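Long-range contacts in OBody AM3L15 (Pyrobaculum aerophilum, PDB 4GN5), which is an engineered OB-fold binding protein, related to nucleic-acid-binding domains, that grips another protein in this crystal: residues 80-85 with 94-99; 49-54 with 90-95. One frame throughout, in Å; residues are numbered along the deposited sequence.

Contact 1. Residues 80-85 with 94-99; sequences GIVEAG and VEIFPS
V94 leads into the pairing just ahead of the strand, its CG1 resting 4.3 Å from CG1 of V82, a meeting of branched apolar tips suited to a buried face. E95 then forms an antiparallel hydrogen-bonded pair with E83. E83 N reaches E95 O at 2.8 Å in an almost straight bond (174°), whereas the return bond from E95 N to E83 O, at 3.1 Å, is bent to 138°. The two side chains run side by side in the same direction, with E83 CG 4.1 Å from E95 OE2. Their carboxylates are not in contact and their planes lie 69° apart. E83, bent at chi2, accepts the N-H of G85 on OE2 from above the carboxylate plane; the charge of E95 is probably offset by a basic side chain of another protein's chain, which meets its OE1. I96 turns to the other face beside V82. Its CG2, anti to the backbone N, lies 3.8 Å from CA of G80, where a side chain would collide with it and with F97 O; glycine therefore fits. F97 pairs with I81: F97 N approaches I81 O in the carbonyl plane at 3.0 Å, and I81 N meets F97 O from above its plane at 2.9 Å. The aromatic ring turns an edge to E83, its CE2 4.0 Å from CB of that residue. P98, opposite G80, occupies a non-hydrogen-bonded position, so its missing N-H costs no bond to strand 80-83, and at S99 the chain turns a corner. This is the hairpin of strands 75-83 and 95-98 in the OB fold: V82 and I96 pack on V21 of strand 20-24, and along its other edge strand 95-98 is flanked by strand 50-55.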
loop_
_atom_site.group_PDB
_atom_site.type_symbol
_atom_site.label_atom_id
_atom_site.label_comp_id
_atom_site.label_asym_id
_atom_site.label_seq_id
_atom_site.Cartn_x
_atom_site.Cartn_y
_atom_site.Cartn_z
ATOM N N GLY A 80 3.028 -12.832 -13.881
ATOM C CA GLY A 80 3.122 -12.936 -12.420
ATOM C C GLY A 80 2.507 -14.197 -11.870
ATOM O O GLY A 80 1.923 -14.972 -12.627
ATOM N N ILE A 81 2.674 -14.422 -10.572
ATOM C CA ILE A 81 2.090 -15.574 -9.887
ATOM C C ILE A 81 0.861 -15.212 -9.061
ATOM O O ILE A 81 0.888 -14.271 -8.334
ATOM C CB ILE A 81 3.104 -16.236 -8.909
ATOM C CG1 ILE A 81 4.400 -16.678 -9.596
ATOM C CG2 ILE A 81 2.439 -17.321 -8.160
ATOM C CD1 ILE A 81 4.224 -17.605 -10.639
ATOM N N VAL A 82 -0.206 -15.999 -9.153
ATOM C CA VAL A 82 -1.408 -15.673 -8.379
ATOM C C VAL A 82 -1.237 -16.089 -6.917
ATOM O O VAL A 82 -0.813 -17.200 -6.626
ATOM C CB VAL A 82 -2.692 -16.337 -8.999
ATOM C CG1 VAL A 82 -3.926 -16.099 -8.159
ATOM C CG2 VAL A 82 -2.931 -15.814 -10.470
ATOM N N GLU A 83 -1.603 -15.206 -6.004
ATOM C CA GLU A 83 -1.602 -15.566 -4.582
ATOM C C GLU A 83 -3.031 -15.403 -4.049
ATOM O O GLU A 83 -3.651 -14.386 -4.235
ATOM C CB GLU A 83 -0.586 -14.727 -3.819
ATOM C CG GLU A 83 -0.759 -14.776 -2.268
ATOM C CD GLU A 83 -0.388 -16.152 -1.733
ATOM O OE1 GLU A 83 0.621 -16.727 -2.253
ATOM O OE2 GLU A 83 -1.115 -16.672 -0.852
ATOM N N ALA A 84 -3.572 -16.423 -3.414
ATOM C CA ALA A 84 -4.931 -16.267 -2.920
ATOM C C ALA A 84 -5.072 -16.906 -1.532
ATOM O O ALA A 84 -6.162 -17.136 -1.043
ATOM C CB ALA A 84 -5.935 -16.859 -3.951
ATOM N N GLY A 85 -3.935 -17.148 -0.879
ATOM C CA GLY A 85 -3.958 -17.652 0.489
ATOM C C GLY A 85 -4.589 -16.656 1.467
ATOM O O GLY A 85 -4.287 -15.446 1.461
ATOM N N VAL A 94 -7.757 -12.057 -4.795
ATOM C CA VAL A 94 -6.549 -12.433 -5.465
ATOM C C VAL A 94 -5.519 -11.304 -5.349
ATOM O O VAL A 94 -5.892 -10.097 -5.149
ATOM C CB VAL A 94 -6.811 -12.817 -6.979
ATOM C CG1 VAL A 94 -7.632 -14.157 -7.126
ATOM C CG2 VAL A 94 -7.542 -11.662 -7.773
ATOM N N GLU A 95 -4.258 -11.670 -5.561
ATOM C CA GLU A 95 -3.136 -10.737 -5.711
ATOM C C GLU A 95 -2.257 -11.378 -6.778
ATOM O O GLU A 95 -2.219 -12.608 -6.889
ATOM C CB GLU A 95 -2.297 -10.666 -4.394
ATOM C CG GLU A 95 -3.177 -10.314 -3.152
ATOM C CD GLU A 95 -2.380 -10.183 -1.845
ATOM O OE1 GLU A 95 -2.871 -9.540 -0.913
ATOM O OE2 GLU A 95 -1.298 -10.770 -1.733
ATOM N N ILE A 96 -1.559 -10.559 -7.564
ATOM C CA ILE A 96 -0.588 -11.051 -8.542
ATOM C C ILE A 96 0.756 -10.481 -8.104
ATOM O O ILE A 96 0.895 -9.253 -7.935
ATOM C CB ILE A 96 -0.926 -10.652 -10.028
ATOM C CG1 ILE A 96 -2.185 -11.399 -10.526
ATOM C CG2 ILE A 96 0.294 -10.951 -10.920
ATOM C CD1 ILE A 96 -2.832 -10.894 -11.824
ATOM N N PHE A 97 1.713 -11.378 -7.879
ATOM C CA PHE A 97 3.097 -10.991 -7.684
ATOM C C PHE A 97 3.903 -11.104 -8.984
ATOM O O PHE A 97 4.158 -12.216 -9.483
ATOM C CB PHE A 97 3.727 -11.754 -6.465
ATOM C CG PHE A 97 3.192 -11.293 -5.148
ATOM C CD1 PHE A 97 3.814 -10.244 -4.448
ATOM C CD2 PHE A 97 2.031 -11.831 -4.615
ATOM C CE1 PHE A 97 3.332 -9.788 -3.277
ATOM C CE2 PHE A 97 1.524 -11.375 -3.406
ATOM C CZ PHE A 97 2.171 -10.355 -2.713
ATOM N N PRO A 98 4.293 -9.937 -9.561
ATOM C CA PRO A 98 4.865 -9.928 -10.884
ATOM C C PRO A 98 6.324 -10.392 -10.947
ATOM O O PRO A 98 7.118 -10.155 -10.023
ATOM C CB PRO A 98 4.787 -8.454 -11.287
ATOM C CG PRO A 98 4.991 -7.721 -10.003
ATOM C CD PRO A 98 4.263 -8.584 -8.966
ATOM N N SER A 99 6.656 -11.000 -12.075
ATOM C CA SER A 99 8.040 -11.188 -12.446
ATOM C C SER A 99 8.417 -10.342 -13.669
ATOM O O SER A 99 9.602 -10.014 -13.862
ATOM C CB SER A 99 8.300 -12.650 -12.716
ATOM O OG SER A 99 7.615 -13.039 -13.869
#

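Contact 2. Residues 49-54 with 90-95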
loop_
_atom_site.group_PDB
_atom_site.type_symbol
_atom_site.label_atom_id
_atom_site.label_comp_id
_atom_site.label_asym_id
_atom_site.label_seq_id
_atom_site.Cartn_x
_atom_site.Cartn_y
_atom_site.Cartn_z
ATOM N N ALA A 49 -10.390 -4.941 -11.885
ATOM C CA ALA A 49 -9.144 -4.195 -11.812
ATOM C C ALA A 49 -8.286 -5.045 -10.901
ATOM O O ALA A 49 -8.308 -4.838 -9.701
ATOM C CB ALA A 49 -9.413 -2.808 -11.174
ATOM N N VAL A 50 -7.544 -6.006 -11.467
ATOM C CA VAL A 50 -6.837 -7.018 -10.673
ATOM C C VAL A 50 -5.558 -6.404 -10.096
ATOM O O VAL A 50 -4.785 -5.754 -10.824
ATOM C CB VAL A 50 -6.566 -8.254 -11.511
ATOM C CG1 VAL A 50 -5.619 -7.945 -12.663
ATOM C CG2 VAL A 50 -6.029 -9.363 -10.641
ATOM N N PRO A 51 -5.305 -6.614 -8.792
ATOM C CA PRO A 51 -4.178 -5.874 -8.223
ATOM C C PRO A 51 -2.872 -6.634 -8.303
ATOM O O PRO A 51 -2.810 -7.830 -7.954
ATOM C CB PRO A 51 -4.600 -5.657 -6.781
ATOM C CG PRO A 51 -5.449 -6.971 -6.428
ATOM C CD PRO A 51 -6.208 -7.181 -7.766
ATOM N N VAL A 52 -1.841 -5.947 -8.766
ATOM C CA VAL A 52 -0.531 -6.536 -8.964
ATOM C C VAL A 52 0.295 -5.892 -7.850
ATOM O O VAL A 52 0.517 -4.667 -7.879
ATOM C CB VAL A 52 0.030 -6.114 -10.335
ATOM C CG1 VAL A 52 1.515 -6.499 -10.537
ATOM C CG2 VAL A 52 -0.824 -6.636 -11.496
ATOM N N TYR A 53 0.715 -6.696 -6.870
ATOM C CA TYR A 53 1.497 -6.199 -5.727
ATOM C C TYR A 53 3.008 -6.287 -5.919
ATOM O O TYR A 53 3.523 -7.355 -6.173
ATOM C CB TYR A 53 1.162 -6.996 -4.451
ATOM C CG TYR A 53 -0.152 -6.586 -3.780
ATOM C CD1 TYR A 53 -1.395 -6.904 -4.353
ATOM C CD2 TYR A 53 -0.135 -5.943 -2.515
ATOM C CE1 TYR A 53 -2.620 -6.528 -3.685
ATOM C CE2 TYR A 53 -1.355 -5.595 -1.857
ATOM C CZ TYR A 53 -2.563 -5.906 -2.456
ATOM O OH TYR A 53 -3.717 -5.536 -1.804
ATOM N N LEU A 54 3.700 -5.178 -5.781
ATOM C CA LEU A 54 5.154 -5.156 -5.666
ATOM C C LEU A 54 5.498 -4.885 -4.178
ATOM O O LEU A 54 5.179 -3.816 -3.690
ATOM C CB LEU A 54 5.691 -4.007 -6.537
ATOM C CG LEU A 54 5.519 -4.275 -8.022
ATOM C CD1 LEU A 54 4.115 -3.993 -8.602
ATOM C CD2 LEU A 54 6.561 -3.522 -8.728
ATOM N N LEU A 90 -10.110 -11.672 2.586
ATOM C CA LEU A 90 -10.747 -10.610 3.364
ATOM C C LEU A 90 -11.060 -9.378 2.488
ATOM O O LEU A 90 -11.991 -8.677 2.758
ATOM C CB LEU A 90 -9.866 -10.188 4.547
ATOM C CG LEU A 90 -10.236 -10.717 5.934
ATOM C CD1 LEU A 90 -10.798 -12.231 5.945
ATOM C CD2 LEU A 90 -9.048 -10.474 6.870
ATOM N N ASP A 91 -10.240 -9.106 1.476
ATOM C CA ASP A 91 -10.524 -8.004 0.610
ATOM C C ASP A 91 -10.444 -8.293 -0.872
ATOM O O ASP A 91 -11.481 -8.288 -1.530
ATOM C CB ASP A 91 -9.755 -6.702 0.987
ATOM C CG ASP A 91 -8.226 -6.920 1.254
ATOM O OD1 ASP A 91 -7.634 -6.070 1.932
ATOM O OD2 ASP A 91 -7.599 -7.904 0.809
ATOM N N THR A 92 -9.225 -8.416 -1.414
ATOM C CA THR A 92 -9.096 -8.452 -2.859
ATOM C C THR A 92 -9.451 -9.818 -3.522
ATOM O O THR A 92 -9.751 -9.872 -4.750
ATOM C CB THR A 92 -7.745 -7.974 -3.340
ATOM O OG1 THR A 92 -6.733 -8.884 -2.905
ATOM C CG2 THR A 92 -7.433 -6.459 -2.878
ATOM N N GLY A 93 -9.386 -10.913 -2.751
ATOM C CA GLY A 93 -9.665 -12.263 -3.305
ATOM C C GLY A 93 -8.443 -12.886 -4.026
ATOM O O GLY A 93 -8.107 -14.090 -3.857
ATOM N N VAL A 94 -7.757 -12.057 -4.795
ATOM C CA VAL A 94 -6.549 -12.433 -5.465
ATOM C C VAL A 94 -5.519 -11.304 -5.349
ATOM O O VAL A 94 -5.892 -10.097 -5.149
ATOM C CB VAL A 94 -6.811 -12.817 -6.979
ATOM C CG1 VAL A 94 -7.632 -14.157 -7.126
ATOM C CG2 VAL A 94 -7.542 -11.662 -7.773
ATOM N N GLU A 95 -4.258 -11.670 -5.561
ATOM C CA GLU A 95 -3.136 -10.737 -5.711
ATOM C C GLU A 95 -2.257 -11.378 -6.778
ATOM O O GLU A 95 -2.219 -12.608 -6.889
ATOM C CB GLU A 95 -2.297 -10.666 -4.394
ATOM C CG GLU A 95 -3.177 -10.314 -3.152
ATOM C CD GLU A 95 -2.380 -10.183 -1.845
ATOM O OE1 GLU A 95 -2.871 -9.540 -0.913
ATOM O OE2 GLU A 95 -1.298 -10.770 -1.733
HETATM O O HOH W 1 -4.989 -7.787 -1.082
#
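Y53, P51 and E95 bury the most surface here. The aliphatic part of E95, extended beyond CG (chi2 -178°), crosses the Y53 ring obliquely, with CG 3.9 Å from Y53 CE1. The carboxylate continues over the same face: OE1 stands 3.9 Å above the ring plane, displaced toward the rim, and the two planes are only 28° apart, so the flat groups are stacked. A long side chain with an apolar stem and a polar end suits this place, because the stem covers the ring while OE1 also meets a basic side chain of another protein's chain. P51 presents its ring to the loop, its CG 3.4 Å from V94 O and alongside CB of T92. Proline fits because the two bonds to the I96 backbone use the carbonyl of P51 and the N-H of Y53, so neither needs an N-H at P51. In the OB fold such parallel pairing of the third and fifth strands closes the barrel; residues 90-94 end the loop leading into the fifth, which E95 begins. One residue before P51, V50 CG2 touches V94 CG2 at 4.0 Å, their side chains crossing at about a right angle. Tip to tip with T92 CG2, the Y53 hydroxyl reaches a water at 2.7 Å from its OH. This water can donate to E95 OE1 and to T92 OG1, each 2.8 Å from it, with the more distant D91 OD2 a third possible acceptor. Replacing Y53 by an alanine would remove the ring under E95 and the hydroxyl on the water, and would probably leave the E95 carboxylate less firmly positioned. T92 uses both branches: OG1 gives its proton to V94 O, 2.7 Å away, while CG2 packs against P51 CG.

Overall arrangement
After strands 20-24, 26-32 and 36-42 the chain reaches strand 50-55, the first partner in these contacts, then helix 61-67, strand 75-83, the loop through V94 and strand 95-98. Contact 2 closes the longer loop, returning to 49-54 after the helix and strand 75-83. Contact 1 closes the shorter one, a hairpin with eight residues between its segments. It starts inside the span of contact 2 and both end on the same stretch, sharing V94 and E95, with 94-99 running a few residues further, so it is nearly nested. Strand 95-98 lies between the two partners. Contact 1 is internal to the sheet round 75-83; contact 2 joins that sheet to the one of 26-32, 36-42 and 50-55.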